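Local atomic coordinates of RNA-binding protein RO60 (Deinococcus radiodurans, PDB entry 2NVO), a protein that binds small RNAs that accumulate during recovery from ultraviolet irradiation and contributes to the resistance of the bacterium to that radiation. Residues L44-F57 / Q94-L106. Numbering follows the deposited sequence.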
loop_
_atom_site.group_PDB
_atom_site.type_symbol
_atom_site.label_atom_id
_atom_site.label_comp_id
_atom_site.label_asym_id
_atom_site.label_seq_id
_atom_site.Cartn_x
_atom_site.Cartn_y
_atom_site.Cartn_z
ATOM N N LEU A 44 -12.976 4.376 15.582
ATOM C CA LEU A 44 -12.203 5.387 14.873
ATOM C C LEU A 44 -10.923 4.789 14.293
ATOM O O LEU A 44 -10.530 5.129 13.180
ATOM C CB LEU A 44 -11.862 6.568 15.786
ATOM C CG LEU A 44 -11.009 7.664 15.138
ATOM C CD1 LEU A 44 -11.797 8.360 14.028
ATOM C CD2 LEU A 44 -10.520 8.674 16.160
ATOM N N THR A 45 -10.273 3.899 15.042
ATOM C CA THR A 45 -9.055 3.268 14.543
ATOM C C THR A 45 -9.371 2.481 13.267
ATOM O O THR A 45 -8.614 2.517 12.292
ATOM C CB THR A 45 -8.396 2.334 15.594
ATOM O OG1 THR A 45 -7.787 3.119 16.628
ATOM C CG2 THR A 45 -7.319 1.485 14.952
ATOM N N ARG A 46 -10.500 1.784 13.269
ATOM C CA ARG A 46 -10.880 1.019 12.087
ATOM C C ARG A 46 -11.066 1.930 10.883
ATOM O O ARG A 46 -10.635 1.616 9.786
ATOM C CB ARG A 46 -12.143 0.196 12.321
ATOM C CG ARG A 46 -12.490 -0.692 11.123
ATOM C CD ARG A 46 -13.538 -1.743 11.477
ATOM N NE ARG A 46 -12.978 -2.770 12.348
ATOM C CZ ARG A 46 -13.569 -3.928 12.625
ATOM N NH1 ARG A 46 -14.754 -4.211 12.098
ATOM N NH2 ARG A 46 -12.972 -4.805 13.432
ATOM N N PHE A 47 -11.720 3.064 11.098
ATOM C CA PHE A 47 -11.910 4.027 10.031
ATOM C C PHE A 47 -10.568 4.571 9.532
ATOM O O PHE A 47 -10.369 4.779 8.333
ATOM C CB PHE A 47 -12.815 5.164 10.503
ATOM C CG PHE A 47 -12.897 6.305 9.541
ATOM C CD1 PHE A 47 -13.871 6.327 8.552
ATOM C CD2 PHE A 47 -12.003 7.358 9.623
ATOM C CE1 PHE A 47 -13.940 7.385 7.649
ATOM C CE2 PHE A 47 -12.069 8.413 8.724
ATOM C CZ PHE A 47 -13.041 8.423 7.746
ATOM N N LEU A 48 -9.651 4.810 10.456
ATOM C CA LEU A 48 -8.325 5.321 10.110
ATOM C C LEU A 48 -7.489 4.347 9.284
ATOM O O LEU A 48 -6.735 4.758 8.412
ATOM C CB LEU A 48 -7.560 5.694 11.374
ATOM C CG LEU A 48 -8.096 6.923 12.099
ATOM C CD1 LEU A 48 -7.441 7.061 13.465
ATOM C CD2 LEU A 48 -7.838 8.161 11.245
ATOM N N VAL A 49 -7.621 3.055 9.555
ATOM C CA VAL A 49 -6.851 2.055 8.819
ATOM C C VAL A 49 -7.490 1.679 7.492
ATOM O O VAL A 49 -6.825 1.646 6.464
ATOM C CB VAL A 49 -6.650 0.760 9.643
ATOM C CG1 VAL A 49 -6.064 -0.357 8.763
ATOM C CG2 VAL A 49 -5.769 1.028 10.837
ATOM N N LEU A 50 -8.780 1.369 7.522
ATOM C CA LEU A 50 -9.469 0.890 6.331
ATOM C C LEU A 50 -9.912 2.033 5.431
ATOM O O LEU A 50 -9.995 1.867 4.227
ATOM C CB LEU A 50 -10.687 0.051 6.715
ATOM C CG LEU A 50 -10.381 -1.188 7.556
ATOM C CD1 LEU A 50 -11.647 -1.998 7.802
ATOM C CD2 LEU A 50 -9.322 -2.021 6.876
ATOM N N GLY A 51 -10.204 3.186 6.021
ATOM C CA GLY A 51 -10.676 4.326 5.259
ATOM C C GLY A 51 -12.166 4.203 5.050
ATOM O O GLY A 51 -12.740 4.846 4.176
ATOM N N VAL A 52 -12.783 3.353 5.859
ATOM C CA VAL A 52 -14.218 3.157 5.840
ATOM C C VAL A 52 -14.669 2.847 7.265
ATOM O O VAL A 52 -13.897 2.331 8.083
ATOM C CB VAL A 52 -14.603 1.996 4.909
ATOM C CG1 VAL A 52 -14.622 0.692 5.691
ATOM C CG2 VAL A 52 -15.954 2.248 4.271
ATOM N N ASP A 53 -15.928 3.163 7.557
ATOM C CA ASP A 53 -16.487 2.987 8.892
ATOM C C ASP A 53 -17.246 1.650 8.996
ATOM O O ASP A 53 -18.385 1.593 9.463
ATOM C CB ASP A 53 -17.401 4.177 9.203
ATOM C CG ASP A 53 -17.965 4.142 10.605
ATOM O OD1 ASP A 53 -17.467 3.360 11.445
ATOM O OD2 ASP A 53 -18.918 4.908 10.860
ATOM N N GLY A 54 -16.611 0.577 8.535
ATOM C CA GLY A 54 -17.208 -0.749 8.561
ATOM C C GLY A 54 -16.104 -1.780 8.482
ATOM O O GLY A 54 -14.938 -1.418 8.571
ATOM N N GLY A 55 -16.454 -3.055 8.312
ATOM C CA GLY A 55 -15.442 -4.098 8.246
ATOM C C GLY A 55 -15.035 -4.447 6.822
ATOM O O GLY A 55 -14.977 -5.622 6.462
ATOM N N THR A 56 -14.747 -3.438 6.006
ATOM C CA THR A 56 -14.445 -3.684 4.596
ATOM C C THR A 56 -13.173 -2.962 4.192
ATOM O O THR A 56 -13.054 -1.772 4.398
ATOM C CB THR A 56 -15.557 -3.164 3.674
ATOM O OG1 THR A 56 -16.814 -3.727 4.058
ATOM C CG2 THR A 56 -15.264 -3.545 2.217
ATOM N N PHE A 57 -12.213 -3.688 3.637
ATOM C CA PHE A 57 -11.047 -3.047 3.040
ATOM C C PHE A 57 -11.171 -3.054 1.516
ATOM O O PHE A 57 -11.174 -4.110 0.890
ATOM C CB PHE A 57 -9.750 -3.740 3.468
ATOM C CG PHE A 57 -8.507 -3.072 2.939
ATOM C CD1 PHE A 57 -8.229 -1.750 3.257
ATOM C CD2 PHE A 57 -7.621 -3.759 2.145
ATOM C CE1 PHE A 57 -7.087 -1.120 2.771
ATOM C CE2 PHE A 57 -6.470 -3.145 1.660
ATOM C CZ PHE A 57 -6.213 -1.814 1.968
ATOM N N GLN A 94 1.746 3.110 12.169
ATOM C CA GLN A 94 2.023 2.870 10.758
ATOM C C GLN A 94 1.312 1.662 10.157
ATOM O O GLN A 94 1.849 1.020 9.257
ATOM C CB GLN A 94 3.529 2.735 10.535
ATOM C CG GLN A 94 4.330 3.799 11.241
ATOM C CD GLN A 94 5.757 3.881 10.749
ATOM O OE1 GLN A 94 6.098 3.329 9.703
ATOM N NE2 GLN A 94 6.603 4.580 11.501
ATOM N N ARG A 95 0.108 1.359 10.631
ATOM C CA ARG A 95 -0.657 0.242 10.073
ATOM C C ARG A 95 -1.630 0.661 8.967
ATOM O O ARG A 95 -2.184 -0.187 8.259
ATOM C CB ARG A 95 -1.406 -0.530 11.162
ATOM C CG ARG A 95 -0.768 -1.874 11.512
ATOM C CD ARG A 95 -0.034 -1.840 12.851
ATOM N NE ARG A 95 -0.960 -1.620 13.962
ATOM C CZ ARG A 95 -0.611 -1.672 15.245
ATOM N NH1 ARG A 95 0.641 -1.948 15.577
ATOM N NH2 ARG A 95 -1.515 -1.455 16.195
ATOM N N ALA A 96 -1.835 1.961 8.808
ATOM C CA ALA A 96 -2.739 2.444 7.772
ATOM C C ALA A 96 -2.076 2.386 6.402
ATOM O O ALA A 96 -1.014 2.973 6.202
ATOM C CB ALA A 96 -3.202 3.866 8.084
ATOM N N PRO A 97 -2.694 1.665 5.455
ATOM C CA PRO A 97 -2.191 1.624 4.077
ATOM C C PRO A 97 -2.074 3.032 3.505
ATOM O O PRO A 97 -1.142 3.326 2.749
ATOM C CB PRO A 97 -3.287 0.861 3.328
ATOM C CG PRO A 97 -3.951 0.052 4.355
ATOM C CD PRO A 97 -3.847 0.773 5.652
ATOM N N LYS A 98 -3.017 3.893 3.867
ATOM C CA LYS A 98 -3.053 5.250 3.342
ATOM C C LYS A 98 -3.124 6.293 4.449
ATOM O O LYS A 98 -3.783 6.094 5.461
ATOM C CB LYS A 98 -4.245 5.427 2.405
ATOM C CG LYS A 98 -4.064 4.790 1.044
ATOM C CD LYS A 98 -5.366 4.829 0.263
ATOM C CE LYS A 98 -5.108 5.086 -1.214
ATOM N NZ LYS A 98 -6.304 4.800 -2.059
ATOM N N ALA A 99 -2.454 7.415 4.226
ATOM C CA ALA A 99 -2.508 8.543 5.142
ATOM C C ALA A 99 -3.842 9.298 5.065
ATOM O O ALA A 99 -4.230 9.969 6.021
ATOM C CB ALA A 99 -1.345 9.479 4.867
ATOM N N ASP A 100 -4.549 9.161 3.941
ATOM C CA ASP A 100 -5.785 9.917 3.673
ATOM C C ASP A 100 -6.745 10.068 4.858
ATOM O O ASP A 100 -7.143 11.185 5.187
ATOM C CB ASP A 100 -6.564 9.308 2.495
ATOM C CG ASP A 100 -5.756 9.237 1.220
ATOM O OD1 ASP A 100 -4.515 9.100 1.276
ATOM O OD2 ASP A 100 -6.383 9.293 0.143
ATOM N N PRO A 101 -7.158 8.940 5.475
ATOM C CA PRO A 101 -8.154 9.030 6.553
ATOM C C PRO A 101 -7.642 9.826 7.764
ATOM O O PRO A 101 -8.432 10.532 8.397
ATOM C CB PRO A 101 -8.387 7.566 6.952
ATOM C CG PRO A 101 -8.022 6.774 5.726
ATOM C CD PRO A 101 -6.878 7.544 5.095
ATOM N N ALA A 102 -6.362 9.686 8.083
ATOM C CA ALA A 102 -5.766 10.400 9.210
ATOM C C ALA A 102 -5.644 11.889 8.900
ATOM O O ALA A 102 -5.816 12.736 9.786
ATOM C CB ALA A 102 -4.406 9.812 9.562
ATOM N N LEU A 103 -5.358 12.204 7.640
ATOM C CA LEU A 103 -5.312 13.586 7.184
ATOM C C LEU A 103 -6.683 14.250 7.265
ATOM O O LEU A 103 -6.788 15.402 7.681
ATOM C CB LEU A 103 -4.774 13.659 5.756
ATOM C CG LEU A 103 -3.312 13.232 5.637
ATOM C CD1 LEU A 103 -2.873 13.175 4.180
ATOM C CD2 LEU A 103 -2.436 14.192 6.431
ATOM N N LEU A 104 -7.725 13.505 6.891
ATOM C CA LEU A 104 -9.098 14.004 6.904
ATOM C C LEU A 104 -9.558 14.245 8.324
ATOM O O LEU A 104 -10.124 15.285 8.629
ATOM C CB LEU A 104 -10.044 13.000 6.237
ATOM C CG LEU A 104 -11.547 13.205 6.457
ATOM C CD1 LEU A 104 -11.977 14.616 6.029
ATOM C CD2 LEU A 104 -12.384 12.159 5.724
ATOM N N VAL A 105 -9.317 13.271 9.189
ATOM C CA VAL A 105 -9.689 13.392 10.589
ATOM C C VAL A 105 -8.980 14.573 11.239
ATOM O O VAL A 105 -9.594 15.353 11.964
ATOM C CB VAL A 105 -9.381 12.100 11.359
ATOM C CG1 VAL A 105 -9.507 12.342 12.844
ATOM C CG2 VAL A 105 -10.340 10.988 10.922
ATOM N N LEU A 106 -7.689 14.708 10.952
ATOM C CA LEU A 106 -6.890 15.810 11.472
ATOM C C LEU A 106 -7.444 17.156 11.031
ATOM O O LEU A 106 -7.545 18.083 11.838
ATOM C CB LEU A 106 -5.420 15.685 11.059
ATOM C CG LEU A 106 -4.472 16.582 11.871
ATOM C CD1 LEU A 106 -4.251 16.050 13.291
ATOM C CD2 LEU A 106 -3.133 16.751 11.172
HETATM O O HOH W 1 -4.791 6.883 7.892
HETATM O O HOH W 2 -5.611 3.815 5.258
#
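Pro101, in the first turn of helix 100-112, presses its ring onto the last turn of helix 40-50: its CB is 3.6 Å from Leu48 O and its CG 3.6 Å from Gly51 CA. Proline suits a helix start, where its missing N-H costs no bond, while Gly51 ends the other helix with a positive phi that favours glycine. Val105 CG2 touches both Leu48 CD2 and Phe47 CE2, 3.8 Å from each. Phe47 holds CG anti to its backbone N (chi1 171°), which carries the ring to Val105 and sets its edge against Leu104 CD2. Leu48 instead has CG anti to its carbonyl carbon (chi1 -70°), and its CD2 rests 3.7 Å from Ala102 CA, where a small side chain permits close approach.

In the loop before helix 100-112, Pro97 puts CG 3.7 Å from Phe57 CE1, while its CD meets Val49 O and CG1. Waters join the C-terminal end of helix 40-50 to Lys98 in that loop: one donates to Leu48 O and Lys98 O, the other lies 2.8 Å from Val49 O and accepts from Lys98 N.

The N-to-C directions of segments 44-50 and 100-106 differ by 127°. Helix 80-93 packs on Leu48 and Val105, helix 133-143 on Leu104. Beyond Pro97 lies helix 522-530; Phe57 belongs to edge strand 56-59, paired with strand 512-517 of the VWFA-like domain, where the horseshoe meets the domain that closes it.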